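Local structure of putative NADPH:quinone oxidoreductase (Ralstonia eutropha, 3IUP) at residues Arg11-Ser14 with Leu18-Ser21; Gly123-Met126 with Tyr130-Ile133; Met163-Arg168 with Arg320-Ala325; Gln256-Met261 with Arg298-Ala303; Leu348-Asp353 with Pro373-Ala378. The protein binds NADPH and probably uses it to reduce quinones or related electrophilic substrates. All coordinates share one frame; numbering follows the deposited sequence. Where two conformers were deposited one is given.

Contact 1 of 5, residues Arg11-Ser14 with Leu18-Ser21; sequences RIKS and LELS
Lys-13 reaches back across the end of a beta hairpin to grip Glu-19 on the partner strand. From Lys-13 CB the chain leaves with CG anti to the carbonyl carbon (chi1 -50°) and runs fully extended, CG and CD carrying it along until the tip comes up to Glu-19. There Lys-13 CE passes the aliphatic CB of Glu-19 at 3.7 Å, and Lys-13 NZ closes a salt bridge with Glu-19 OE1 at 2.7 Å, meeting that oxygen nearly along its C-O bond. A long, flexible lysine suits this reach, and the ammonium also pairs with Glu-17, so two carboxylates probably share its charge. Beneath this charged face the backbones are paired antiparallel. Arg-11 and Glu-19 form a hydrogen-bonded pair, with Arg-11 N to Glu-19 O and Glu-19 N to Arg-11 O both 2.8 Å long. Ile-12 and Leu-18 form the next, non-hydrogen-bonded pair and point to the opposite face of the sheet, where Ile-12 CG1 touches Leu-18 CD1 at 3.7 Å. Branched aliphatic residues fit that buried side, just as the charged ones fit the partly exposed side. This alternation of faces is what an antiparallel hairpin with one buried side shows, here strands 4-12 and 17-26 of a five-stranded antiparallel sheet.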
# COMPACT_ATOMS: atom_id res chain seq x y z
N ARG A 11 5.97 22.96 -23.49
CA ARG A 11 5.88 24.08 -22.56
C ARG A 11 4.46 24.24 -22.03
O ARG A 11 3.52 24.51 -22.78
CB ARG A 11 6.33 25.35 -23.28
CG ARG A 11 6.72 26.45 -22.34
CD ARG A 11 7.59 27.53 -22.96
NE ARG A 11 7.61 28.59 -21.98
CZ ARG A 11 6.92 29.72 -22.10
NH1 ARG A 11 6.26 30.01 -23.23
NH2 ARG A 11 6.95 30.58 -21.11
N ILE A 12 4.29 24.06 -20.72
CA ILE A 12 2.99 24.41 -20.09
C ILE A 12 3.17 25.76 -19.42
O ILE A 12 4.00 25.93 -18.52
CB ILE A 12 2.47 23.36 -19.11
CG1 ILE A 12 2.20 22.07 -19.88
CG2 ILE A 12 1.16 23.91 -18.38
CD1 ILE A 12 1.81 20.97 -19.06
N LYS A 13 2.36 26.71 -19.86
CA LYS A 13 2.47 28.09 -19.45
C LYS A 13 1.50 28.40 -18.32
O LYS A 13 0.49 27.71 -18.10
CB LYS A 13 2.21 28.98 -20.64
CG LYS A 13 3.01 28.60 -21.83
CD LYS A 13 2.67 29.36 -23.05
CE LYS A 13 3.34 28.74 -24.25
NZ LYS A 13 3.11 29.56 -25.46
N SER A 14 1.82 29.46 -17.58
CA SER A 14 0.99 29.87 -16.48
C SER A 14 -0.38 30.28 -16.98
O SER A 14 -1.34 30.23 -16.23
CB SER A 14 1.69 31.01 -15.71
OG SER A 14 2.68 30.41 -14.89
N LEU A 18 -0.73 24.54 -23.06
CA LEU A 18 0.37 23.68 -23.51
C LEU A 18 0.75 24.11 -24.92
O LEU A 18 -0.10 24.25 -25.75
CB LEU A 18 -0.08 22.21 -23.52
CG LEU A 18 0.90 21.24 -24.21
CD1 LEU A 18 2.19 21.10 -23.43
CD2 LEU A 18 0.30 19.86 -24.48
N GLU A 19 2.03 24.40 -25.16
CA GLU A 19 2.61 24.54 -26.49
C GLU A 19 3.72 23.50 -26.73
O GLU A 19 4.70 23.39 -25.97
CB GLU A 19 3.17 25.96 -26.72
CG GLU A 19 3.77 26.14 -28.12
CD GLU A 19 4.43 27.50 -28.39
OE1 GLU A 19 4.36 28.41 -27.54
OE2 GLU A 19 5.03 27.68 -29.46
N LEU A 20 3.56 22.76 -27.83
CA LEU A 20 4.51 21.78 -28.31
C LEU A 20 5.12 22.33 -29.55
O LEU A 20 4.41 22.81 -30.44
CB LEU A 20 3.82 20.44 -28.67
CG LEU A 20 3.15 19.75 -27.52
CD1 LEU A 20 2.42 18.46 -27.97
CD2 LEU A 20 4.19 19.39 -26.47
N SER A 21 6.45 22.23 -29.66
CA SER A 21 7.17 22.80 -30.78
C SER A 21 8.49 22.08 -31.00
O SER A 21 8.91 21.31 -30.15
CB SER A 21 7.42 24.32 -30.56
OG SER A 21 8.28 24.52 -29.46

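Contact 2 of 5, residues Gly123-Met126 with Tyr130-Ile133; sequences GGAM and YRCI
Arg-131 folds back from its strand to clasp the carbonyl groups of the loop 123-126. The close-packed part lies around Gly-124 O. The guanidinium presents its NE/NH2 side, and both nitrogens bond to this one oxygen: Arg-131 NE reaches Gly-124 O at 2.9 Å, and NH2 reaches it with an N-H...O angle of 143°. That oxygen lies near the guanidinium plane, whereas NH2 sits above the plane of the carbonyl. A weak third bond runs from Arg-131 NH2 to Gly-123 O at 3.0 Å. Bends at chi2 and chi3 curl the chain so that its NE edge faces the loop. Arginine suits the place because its several N-H groups can serve neighbouring carbonyls at once. Ala-125 CB packs 3.4 Å from Arg-131 NE, and Ile-133 CG2 covers the rim of one guanidinium face. Gly-124 suits its backbone angles because a CB there would jam against the carbonyl O of Gly-123. The looser side is at Met-126, a selenomethionine whose SE stays 4.2 Å from Arg-131 NE. Strand 130-134 pairs with strand 34-43 through Arg-131 and Ile-133, while Gly-124 and Met-126 are backbone hydrogen-bonded to Asn-96 and Gly-95, respectively, so the arginine ties this loop to the sheet.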
# COMPACT_ATOMS: atom_id res chain seq x y z
N GLY A 123 19.18 9.32 -21.32
CA GLY A 123 19.71 10.63 -20.94
C GLY A 123 18.65 11.66 -20.71
O GLY A 123 18.94 12.74 -20.22
N GLY A 124 17.40 11.38 -21.11
CA GLY A 124 16.42 12.45 -21.22
C GLY A 124 16.72 13.29 -22.47
O GLY A 124 17.83 13.24 -23.06
N ALA A 125 15.73 14.09 -22.86
CA ALA A 125 15.85 14.96 -24.04
C ALA A 125 16.26 14.18 -25.29
O ALA A 125 16.97 14.67 -26.17
CB ALA A 125 16.85 16.13 -23.77
N MSE A 126 15.73 12.97 -25.42
CA MSE A 126 16.13 12.13 -26.56
C MSE A 126 15.34 12.38 -27.83
O MSE A 126 15.72 11.89 -28.89
CB MSE A 126 16.14 10.64 -26.23
CG MSE A 126 16.87 10.27 -24.96
SE MSE A 126 18.81 10.65 -25.15
CE MSE A 126 19.21 9.37 -26.34
N TYR A 130 20.43 15.64 -32.02
CA TYR A 130 21.78 15.36 -31.43
C TYR A 130 21.70 15.54 -29.97
O TYR A 130 21.03 16.47 -29.51
CB TYR A 130 22.83 16.35 -31.97
CG TYR A 130 23.10 16.11 -33.41
CD1 TYR A 130 24.02 15.16 -33.80
CD2 TYR A 130 22.39 16.81 -34.39
CE1 TYR A 130 24.24 14.90 -35.15
CE2 TYR A 130 22.57 16.55 -35.73
CZ TYR A 130 23.50 15.60 -36.10
OH TYR A 130 23.71 15.31 -37.43
N ARG A 131 22.38 14.65 -29.22
CA ARG A 131 22.48 14.80 -27.76
C ARG A 131 23.92 14.63 -27.33
O ARG A 131 24.59 13.69 -27.78
CB ARG A 131 21.55 13.81 -27.02
CG ARG A 131 20.13 14.34 -26.94
CD ARG A 131 19.96 15.37 -25.83
NE ARG A 131 19.86 14.70 -24.54
CZ ARG A 131 20.70 14.83 -23.52
NH1 ARG A 131 21.75 15.66 -23.58
NH2 ARG A 131 20.48 14.15 -22.40
N CYS A 132 24.36 15.56 -26.49
CA CYS A 132 25.68 15.56 -25.89
C CYS A 132 25.55 15.03 -24.49
O CYS A 132 24.88 15.65 -23.64
CB CYS A 132 26.24 16.96 -25.85
SG CYS A 132 27.93 16.99 -25.21
N ILE A 133 26.06 13.84 -24.27
CA ILE A 133 25.87 13.20 -22.99
C ILE A 133 27.13 12.55 -22.50
O ILE A 133 28.00 12.25 -23.29
CB ILE A 133 24.73 12.19 -23.01
CG1 ILE A 133 25.12 10.90 -23.65
CG2 ILE A 133 23.49 12.76 -23.73
CD1 ILE A 133 24.29 9.79 -23.04

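Contact 3 of 5, residues Met163-Arg168 with Arg320-Ala325; sequences MVETMR and RERANA. With ACT (acetate ion), chain H; ACT (acetate ion), chain I.
Glu-165 and Arg-322 meet in a two-pronged salt bridge between helices 155-169 and 320-332. Of the ionic interactions, this is the one that spans the segments directly: Arg-322 NE reaches Glu-165 OE2 at 2.8 Å, and Arg-322 NH2 reaches Glu-165 OE1 at 2.9 Å. Both bonds are nearly straight, and both come to the syn side of the carboxylate. OE1 is met on its syn lone pair, while the NE bond to OE2 lies somewhat out of the carboxylate plane, in keeping with the 31° between the two flat groups. The length of the two side chains spans the 10.1 Å between the CA atoms of Glu-165 and Arg-322; bends at chi2 turn carboxylate and NE/NH2 edge to face each other.

Bound anions form the second group. Two acetate ions, probably from the crystallisation liquor, lie at the edge of the Arg-168 guanidinium. Arg-168 NH1 binds O of the chain I acetate at 3.0 Å, and Arg-168 NH2 binds that same oxygen at 3.1 Å; a weak bond joins NH1 to OXT of the chain H acetate, an atom 2.8 Å from Glu-165 OE1.

No apolar side-chain pair joins the segments; Val-164 CG1 is an intrahelical neighbour near the rim of the Arg-168 guanidinium.

Chemically, the contact is thus an electrostatic clasp. Pairing with Arg-322 probably stabilises the charge of the buried Glu-165, and the acetates may partly offset that of Arg-168.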
# COMPACT_ATOMS: atom_id res chain seq x y z
N MSE A 163 11.02 -6.21 -11.95
CA MSE A 163 9.86 -6.92 -11.34
C MSE A 163 10.31 -8.25 -10.77
O MSE A 163 9.96 -8.59 -9.66
CB MSE A 163 8.75 -7.12 -12.37
CG MSE A 163 8.20 -5.86 -12.77
SE MSE A 163 6.83 -6.24 -14.16
CE MSE A 163 6.25 -4.52 -14.28
N VAL A 164 11.07 -9.01 -11.55
CA VAL A 164 11.60 -10.28 -11.09
C VAL A 164 12.59 -10.09 -9.92
O VAL A 164 12.52 -10.80 -8.89
CB VAL A 164 12.21 -11.09 -12.21
CG1 VAL A 164 12.86 -12.36 -11.66
CG2 VAL A 164 11.10 -11.41 -13.25
N GLU A 165 13.43 -9.09 -10.05
CA GLU A 165 14.36 -8.73 -8.95
C GLU A 165 13.63 -8.36 -7.64
O GLU A 165 13.98 -8.86 -6.58
CB GLU A 165 15.29 -7.61 -9.39
CG GLU A 165 16.49 -7.40 -8.43
CD GLU A 165 17.68 -8.30 -8.80
OE1 GLU A 165 17.56 -9.17 -9.68
OE2 GLU A 165 18.75 -8.12 -8.19
N THR A 166 12.63 -7.50 -7.72
CA THR A 166 11.81 -7.14 -6.61
C THR A 166 11.08 -8.33 -6.00
O THR A 166 11.07 -8.44 -4.81
CB THR A 166 10.75 -6.07 -7.01
OG1 THR A 166 11.40 -4.89 -7.51
CG2 THR A 166 9.92 -5.65 -5.83
N MSE A 167 10.48 -9.18 -6.83
CA MSE A 167 9.87 -10.42 -6.37
C MSE A 167 10.82 -11.21 -5.44
O MSE A 167 10.47 -11.59 -4.29
CB MSE A 167 9.55 -11.27 -7.59
CG MSE A 167 8.92 -12.60 -7.32
SE MSE A 167 8.91 -13.73 -8.93
CE MSE A 167 10.73 -14.33 -8.81
N ARG A 168 12.02 -11.44 -5.94
CA ARG A 168 13.05 -12.14 -5.17
C ARG A 168 13.50 -11.41 -3.92
O ARG A 168 13.61 -12.01 -2.87
CB ARG A 168 14.24 -12.42 -6.05
CG ARG A 168 13.97 -13.51 -7.08
CD ARG A 168 14.99 -13.56 -8.13
NE ARG A 168 14.78 -14.74 -8.96
CZ ARG A 168 15.21 -14.87 -10.20
NH1 ARG A 168 15.93 -13.91 -10.78
NH2 ARG A 168 14.94 -15.97 -10.87
N ARG A 320 25.02 -0.25 -8.69
CA ARG A 320 25.49 -0.09 -10.04
C ARG A 320 25.96 -1.40 -10.58
O ARG A 320 25.81 -1.68 -11.77
CB ARG A 320 26.66 0.90 -10.06
CG ARG A 320 26.36 2.26 -9.42
CD ARG A 320 25.85 3.26 -10.43
NE ARG A 320 26.84 3.54 -11.47
CZ ARG A 320 27.94 4.29 -11.32
NH1 ARG A 320 28.21 4.87 -10.16
NH2 ARG A 320 28.77 4.45 -12.34
N GLU A 321 26.58 -2.20 -9.72
CA GLU A 321 27.11 -3.48 -10.16
C GLU A 321 25.94 -4.39 -10.62
O GLU A 321 26.03 -5.05 -11.67
CB GLU A 321 27.91 -4.15 -9.03
CG GLU A 321 28.49 -5.59 -9.33
N ARG A 322 24.91 -4.48 -9.80
CA ARG A 322 23.79 -5.37 -10.10
C ARG A 322 22.98 -4.78 -11.28
O ARG A 322 22.61 -5.52 -12.19
CB ARG A 322 22.94 -5.64 -8.85
CG ARG A 322 21.77 -6.58 -9.05
CD ARG A 322 22.22 -7.94 -9.53
NE ARG A 322 21.07 -8.80 -9.67
CZ ARG A 322 21.08 -9.96 -10.31
NH1 ARG A 322 22.20 -10.47 -10.81
NH2 ARG A 322 19.96 -10.63 -10.41
N ALA A 323 22.79 -3.47 -11.28
CA ALA A 323 22.24 -2.75 -12.43
C ALA A 323 23.01 -3.04 -13.71
O ALA A 323 22.41 -3.35 -14.72
CB ALA A 323 22.13 -1.25 -12.16
N ASN A 324 24.35 -3.04 -13.65
CA ASN A 324 25.16 -3.38 -14.82
C ASN A 324 24.94 -4.82 -15.28
O ASN A 324 24.88 -5.08 -16.49
CB ASN A 324 26.65 -3.13 -14.56
CG ASN A 324 27.03 -1.67 -14.63
OD1 ASN A 324 26.47 -0.90 -15.41
ND2 ASN A 324 28.00 -1.28 -13.80
N ALA A 325 24.78 -5.75 -14.33
CA ALA A 325 24.49 -7.14 -14.68
C ALA A 325 23.14 -7.29 -15.40
O ALA A 325 23.00 -8.11 -16.30
CB ALA A 325 24.52 -8.05 -13.43
C ACT H . 16.66 -10.94 -12.10
O ACT H . 17.40 -11.69 -12.85
OXT ACT H . 16.26 -11.36 -10.95
CH3 ACT H . 16.28 -9.57 -12.54
C ACT I . 17.44 -15.82 -13.50
O ACT I . 16.37 -15.16 -13.44
OXT ACT I . 17.45 -16.90 -12.84
CH3 ACT I . 18.63 -15.37 -14.30

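Contact 4 of 5, residues Gln256-Met261 with Arg298-Ala303; sequences QILTCM and RNFGMA
An apolar helix-to-loop contact, made chiefly by Leu-258 and Phe-300, joins helix 253-266 of the Rossmann-type nucleotide-binding domain to the loop that leads into strand 304-308. Strand 304-308 is an outermost strand of the parallel sheet within this chain. Leu-258 CB lies over one face of the Phe-300 ring, a CH-pi contact 3.7 Å from the centroid and 17° off the ring normal. Further along the leucine, Leu-258 CD1 comes to 3.7 Å from Phe-300 CZ, and the branched side chain thereby follows the ring. The opposite face is backed by Arg-298 CA, and Trp-304 meets the ring edge-to-face. A large flat side chain suits the place because its face can cover Leu-258. Phe-300 CG sits between its backbone N and carbonyl carbon (chi1 43°), which turns the ring toward the helix. At the ring edge, in plane, lies Thr-259 OG1, 3.6 Å from Phe-300 CD2; this hydroxyl is hydrogen-bonded to Gly-255 O within its own helix. Arg-298 and Met-302 touch the second subunit, and Arg-298 NH1 is hydrogen-bonded to the backbone O of Ser-292 of that subunit. On the polar side one water bridges the backbones, donating to Thr-259 O at 2.7 Å and to Asn-299 O at 3.0 Å.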
# COMPACT_ATOMS: atom_id res chain seq x y z
N GLN A 256 -8.79 -6.72 -6.62
CA GLN A 256 -9.16 -8.04 -7.12
C GLN A 256 -8.03 -9.04 -6.97
O GLN A 256 -8.27 -10.16 -6.54
CB GLN A 256 -9.62 -7.94 -8.54
CG GLN A 256 -11.00 -7.33 -8.61
CD GLN A 256 -11.43 -6.98 -10.02
OE1 GLN A 256 -10.61 -6.73 -10.88
NE2 GLN A 256 -12.73 -6.87 -10.22
N ILE A 257 -6.81 -8.64 -7.36
CA ILE A 257 -5.65 -9.51 -7.25
C ILE A 257 -5.41 -9.91 -5.78
O ILE A 257 -5.20 -11.09 -5.46
CB ILE A 257 -4.39 -8.87 -7.82
CG1 ILE A 257 -4.54 -8.67 -9.32
CG2 ILE A 257 -3.15 -9.76 -7.47
CD1 ILE A 257 -3.55 -7.73 -9.95
N LEU A 258 -5.43 -8.92 -4.88
CA LEU A 258 -5.25 -9.21 -3.46
C LEU A 258 -6.32 -10.19 -2.98
O LEU A 258 -6.02 -11.14 -2.21
CB LEU A 258 -5.25 -7.93 -2.63
CG LEU A 258 -4.02 -7.05 -2.83
CD1 LEU A 258 -4.23 -5.66 -2.21
CD2 LEU A 258 -2.76 -7.79 -2.23
N THR A 259 -7.56 -9.95 -3.34
CA THR A 259 -8.65 -10.82 -2.92
C THR A 259 -8.40 -12.26 -3.38
O THR A 259 -8.56 -13.23 -2.61
CB THR A 259 -10.01 -10.24 -3.44
OG1 THR A 259 -10.19 -8.92 -2.94
CG2 THR A 259 -11.21 -11.11 -3.05
N CYS A 260 -8.03 -12.42 -4.65
CA CYS A 260 -7.80 -13.77 -5.19
C CYS A 260 -6.57 -14.41 -4.60
O CYS A 260 -6.55 -15.61 -4.36
CB CYS A 260 -7.71 -13.75 -6.72
SG CYS A 260 -9.25 -13.28 -7.49
N MSE A 261 -5.54 -13.60 -4.29
CA MSE A 261 -4.34 -14.15 -3.65
C MSE A 261 -4.72 -14.72 -2.26
O MSE A 261 -4.24 -15.78 -1.85
CB MSE A 261 -3.28 -13.07 -3.47
CG MSE A 261 -2.51 -12.77 -4.66
SE MSE A 261 -1.25 -11.30 -4.33
CE MSE A 261 -0.36 -11.39 -6.04
N ARG A 298 -11.70 -4.64 1.35
CA ARG A 298 -10.54 -5.21 2.01
C ARG A 298 -10.84 -6.60 2.52
O ARG A 298 -10.78 -6.84 3.72
CB ARG A 298 -10.16 -4.29 3.16
CG ARG A 298 -9.59 -2.97 2.66
CD ARG A 298 -9.50 -1.90 3.79
NE ARG A 298 -10.75 -1.78 4.50
CZ ARG A 298 -11.87 -1.26 4.00
NH1 ARG A 298 -11.90 -0.78 2.78
NH2 ARG A 298 -12.99 -1.28 4.71
N ASN A 299 -11.12 -7.55 1.64
CA ASN A 299 -11.54 -8.87 2.07
C ASN A 299 -10.37 -9.85 1.92
O ASN A 299 -10.55 -10.97 1.46
CB ASN A 299 -12.77 -9.31 1.24
CG ASN A 299 -12.63 -8.97 -0.22
OD1 ASN A 299 -11.54 -8.59 -0.68
ND2 ASN A 299 -13.72 -9.07 -0.98
N PHE A 300 -9.17 -9.40 2.30
CA PHE A 300 -7.99 -10.18 2.11
C PHE A 300 -7.06 -10.15 3.33
O PHE A 300 -5.89 -10.45 3.24
CB PHE A 300 -7.29 -9.75 0.81
CG PHE A 300 -7.23 -8.24 0.59
CD1 PHE A 300 -6.39 -7.44 1.35
CD2 PHE A 300 -8.00 -7.62 -0.39
CE1 PHE A 300 -6.34 -6.05 1.12
CE2 PHE A 300 -7.95 -6.27 -0.60
CZ PHE A 300 -7.12 -5.48 0.15
N GLY A 301 -7.62 -9.87 4.49
CA GLY A 301 -6.85 -9.92 5.72
C GLY A 301 -5.95 -8.71 5.88
O GLY A 301 -6.16 -7.70 5.22
N MSE A 302 -4.97 -8.84 6.75
CA MSE A 302 -4.13 -7.73 7.18
C MSE A 302 -2.73 -7.76 6.58
O MSE A 302 -2.01 -6.78 6.66
CB MSE A 302 -4.07 -7.72 8.70
CG MSE A 302 -5.46 -7.67 9.34
SE MSE A 302 -6.24 -5.96 8.94
CE MSE A 302 -5.00 -4.95 10.00
N ALA A 303 -2.34 -8.89 5.97
CA ALA A 303 -0.97 -9.07 5.49
C ALA A 303 -0.86 -8.71 4.01
O ALA A 303 -0.79 -9.57 3.11
CB ALA A 303 -0.41 -10.50 5.78
O HOH W 1 -10.14 -13.26 -0.40

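Contact 5 of 5, residues Leu348-Asp353 with Pro373-Ala378; sequences LAEVLD and PNKGLA
Leu-348 and Pro-373 bring the two backbones closest, with their CA atoms 4.9 Å apart. Segment 348-353 opens with a weakly bonded helix of about one turn, while segment 373-378 makes a type II beta turn from Asn-374 to Leu-377. Gly-376 takes the third position of that turn with a positive phi of 79°, a place well suited to a residue without a side chain. No direct hydrogen bond crosses between the segments; instead one water links them. It accepts from Leu-348 N at 3.0 Å and donates to Pro-373 O at 2.7 Å and to Lys-375 O at 2.8 Å, so an amide at the start of the helix and two carbonyls of the turn region share one partner.

Among the side chains, Leu-348 CD1 touches Pro-373 CB at 4.3 Å; leucine and the proline ring offer only hydrocarbon to this buried place. Glu-350 and Lys-375 suit the more exposed rim, where Glu-350 OE1 and Lys-375 NZ form a long salt bridge of 3.7 Å, the two side chains crossing at a slant. Glu-350 OE1 is hydrogen-bonded to Ser-347 N, its stronger partner.

Leu-348 also packs on Ile-371 of strand 369-372 and on Tyr-127, while Pro-373 rests on Ile-39 of strand 34-43. The contact thus lies beside the end of the mixed sheet, where parallel strands 344-347 and 369-372 run into these two segments.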
# COMPACT_ATOMS: atom_id res chain seq x y z
N LEU A 348 10.51 13.66 -36.37
CA LEU A 348 10.26 14.63 -35.29
C LEU A 348 9.03 15.51 -35.53
O LEU A 348 8.17 15.65 -34.67
CB LEU A 348 11.53 15.47 -35.09
CG LEU A 348 11.79 15.96 -33.70
CD1 LEU A 348 11.91 14.86 -32.68
CD2 LEU A 348 13.08 16.82 -33.73
N ALA A 349 8.90 16.05 -36.74
CA ALA A 349 7.72 16.85 -37.10
C ALA A 349 6.41 16.07 -36.99
O ALA A 349 5.37 16.61 -36.55
CB ALA A 349 7.89 17.41 -38.47
N GLU A 350 6.46 14.78 -37.32
CA GLU A 350 5.27 13.94 -37.24
C GLU A 350 4.77 13.62 -35.82
O GLU A 350 3.61 13.28 -35.63
CB GLU A 350 5.52 12.63 -38.03
CG GLU A 350 5.54 12.82 -39.52
CD GLU A 350 5.92 11.53 -40.28
OE1 GLU A 350 6.70 10.67 -39.79
OE2 GLU A 350 5.44 11.38 -41.43
N VAL A 351 5.64 13.76 -34.80
CA VAL A 351 5.23 13.66 -33.43
C VAL A 351 4.13 14.69 -33.14
O VAL A 351 3.27 14.45 -32.31
CB VAL A 351 6.46 13.85 -32.47
CG1 VAL A 351 6.08 13.81 -30.99
CG2 VAL A 351 7.57 12.83 -32.82
N LEU A 352 4.21 15.81 -33.81
CA LEU A 352 3.28 16.91 -33.55
C LEU A 352 2.13 16.95 -34.56
O LEU A 352 1.39 17.92 -34.58
CB LEU A 352 4.02 18.25 -33.46
CG LEU A 352 5.07 18.28 -32.34
CD1 LEU A 352 5.67 19.71 -32.22
CD2 LEU A 352 4.57 17.79 -30.98
N ASP A 353 1.96 15.92 -35.36
CA ASP A 353 0.78 15.80 -36.23
C ASP A 353 -0.38 15.26 -35.41
O ASP A 353 -0.27 14.20 -34.81
CB ASP A 353 1.12 14.84 -37.35
CG ASP A 353 -0.00 14.69 -38.37
OD1 ASP A 353 -1.19 14.58 -37.99
OD2 ASP A 353 0.35 14.68 -39.57
N PRO A 373 14.54 11.01 -34.87
CA PRO A 373 14.65 12.49 -34.92
C PRO A 373 15.29 13.02 -36.15
O PRO A 373 15.08 14.19 -36.50
CB PRO A 373 15.55 12.80 -33.71
CG PRO A 373 15.20 11.71 -32.75
CD PRO A 373 15.08 10.48 -33.61
N ASN A 374 16.12 12.21 -36.78
CA ASN A 374 16.78 12.65 -37.98
C ASN A 374 16.09 12.24 -39.30
O ASN A 374 16.58 12.57 -40.39
CB ASN A 374 18.24 12.20 -37.93
CG ASN A 374 19.06 13.06 -37.02
OD1 ASN A 374 19.45 14.16 -37.41
ND2 ASN A 374 19.28 12.61 -35.75
N LYS A 375 14.96 11.56 -39.21
CA LYS A 375 14.21 11.16 -40.41
C LYS A 375 13.85 12.39 -41.23
O LYS A 375 13.31 13.38 -40.71
CB LYS A 375 12.94 10.43 -40.00
CG LYS A 375 12.12 9.89 -41.14
CD LYS A 375 11.17 8.82 -40.67
CE LYS A 375 10.40 8.18 -41.82
NZ LYS A 375 8.93 8.53 -41.79
N GLY A 376 14.16 12.35 -42.52
CA GLY A 376 13.78 13.46 -43.41
C GLY A 376 14.68 14.68 -43.33
O GLY A 376 14.50 15.65 -44.08
N LEU A 377 15.67 14.64 -42.44
CA LEU A 377 16.51 15.78 -42.14
C LEU A 377 17.96 15.54 -42.57
O LEU A 377 18.41 14.39 -42.67
CB LEU A 377 16.43 16.12 -40.65
CG LEU A 377 15.06 16.54 -40.12
CD1 LEU A 377 15.18 16.91 -38.64
CD2 LEU A 377 14.44 17.70 -40.92
N ALA A 378 18.67 16.63 -42.84
CA ALA A 378 20.07 16.62 -43.26
C ALA A 378 21.00 16.52 -42.05
O ALA A 378 22.03 15.83 -42.11
CB ALA A 378 20.38 17.86 -44.08
O HOH W 2 12.90 14.31 -38.05

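How the contacts relate
Along the chain, contacts 1, 2, 3 and 5 follow in series, and contact 4 is nested inside the loop closed by contact 3. Contacts 1, 2 and 5 gather in one part of the molecule. Contact 5 has its centre about 16 Å from that of contact 2 and about 19 Å from that of contact 1, and it touches both: Leu-352 packs on Leu-20, and Pro-373 on Met-126. It thereby connects the antiparallel hairpin sheet with the mixed sheet. Helices 155-169 of contact 3 and 253-266 of contact 4 flank the parallel sheet; the contact centres are about 27 Å apart. Contacts 4 and 5, centres about 48 Å apart, lie on opposite sides of the chain's centre, consistent with a GroES-like part and a Rossmann-type NADPH-binding part.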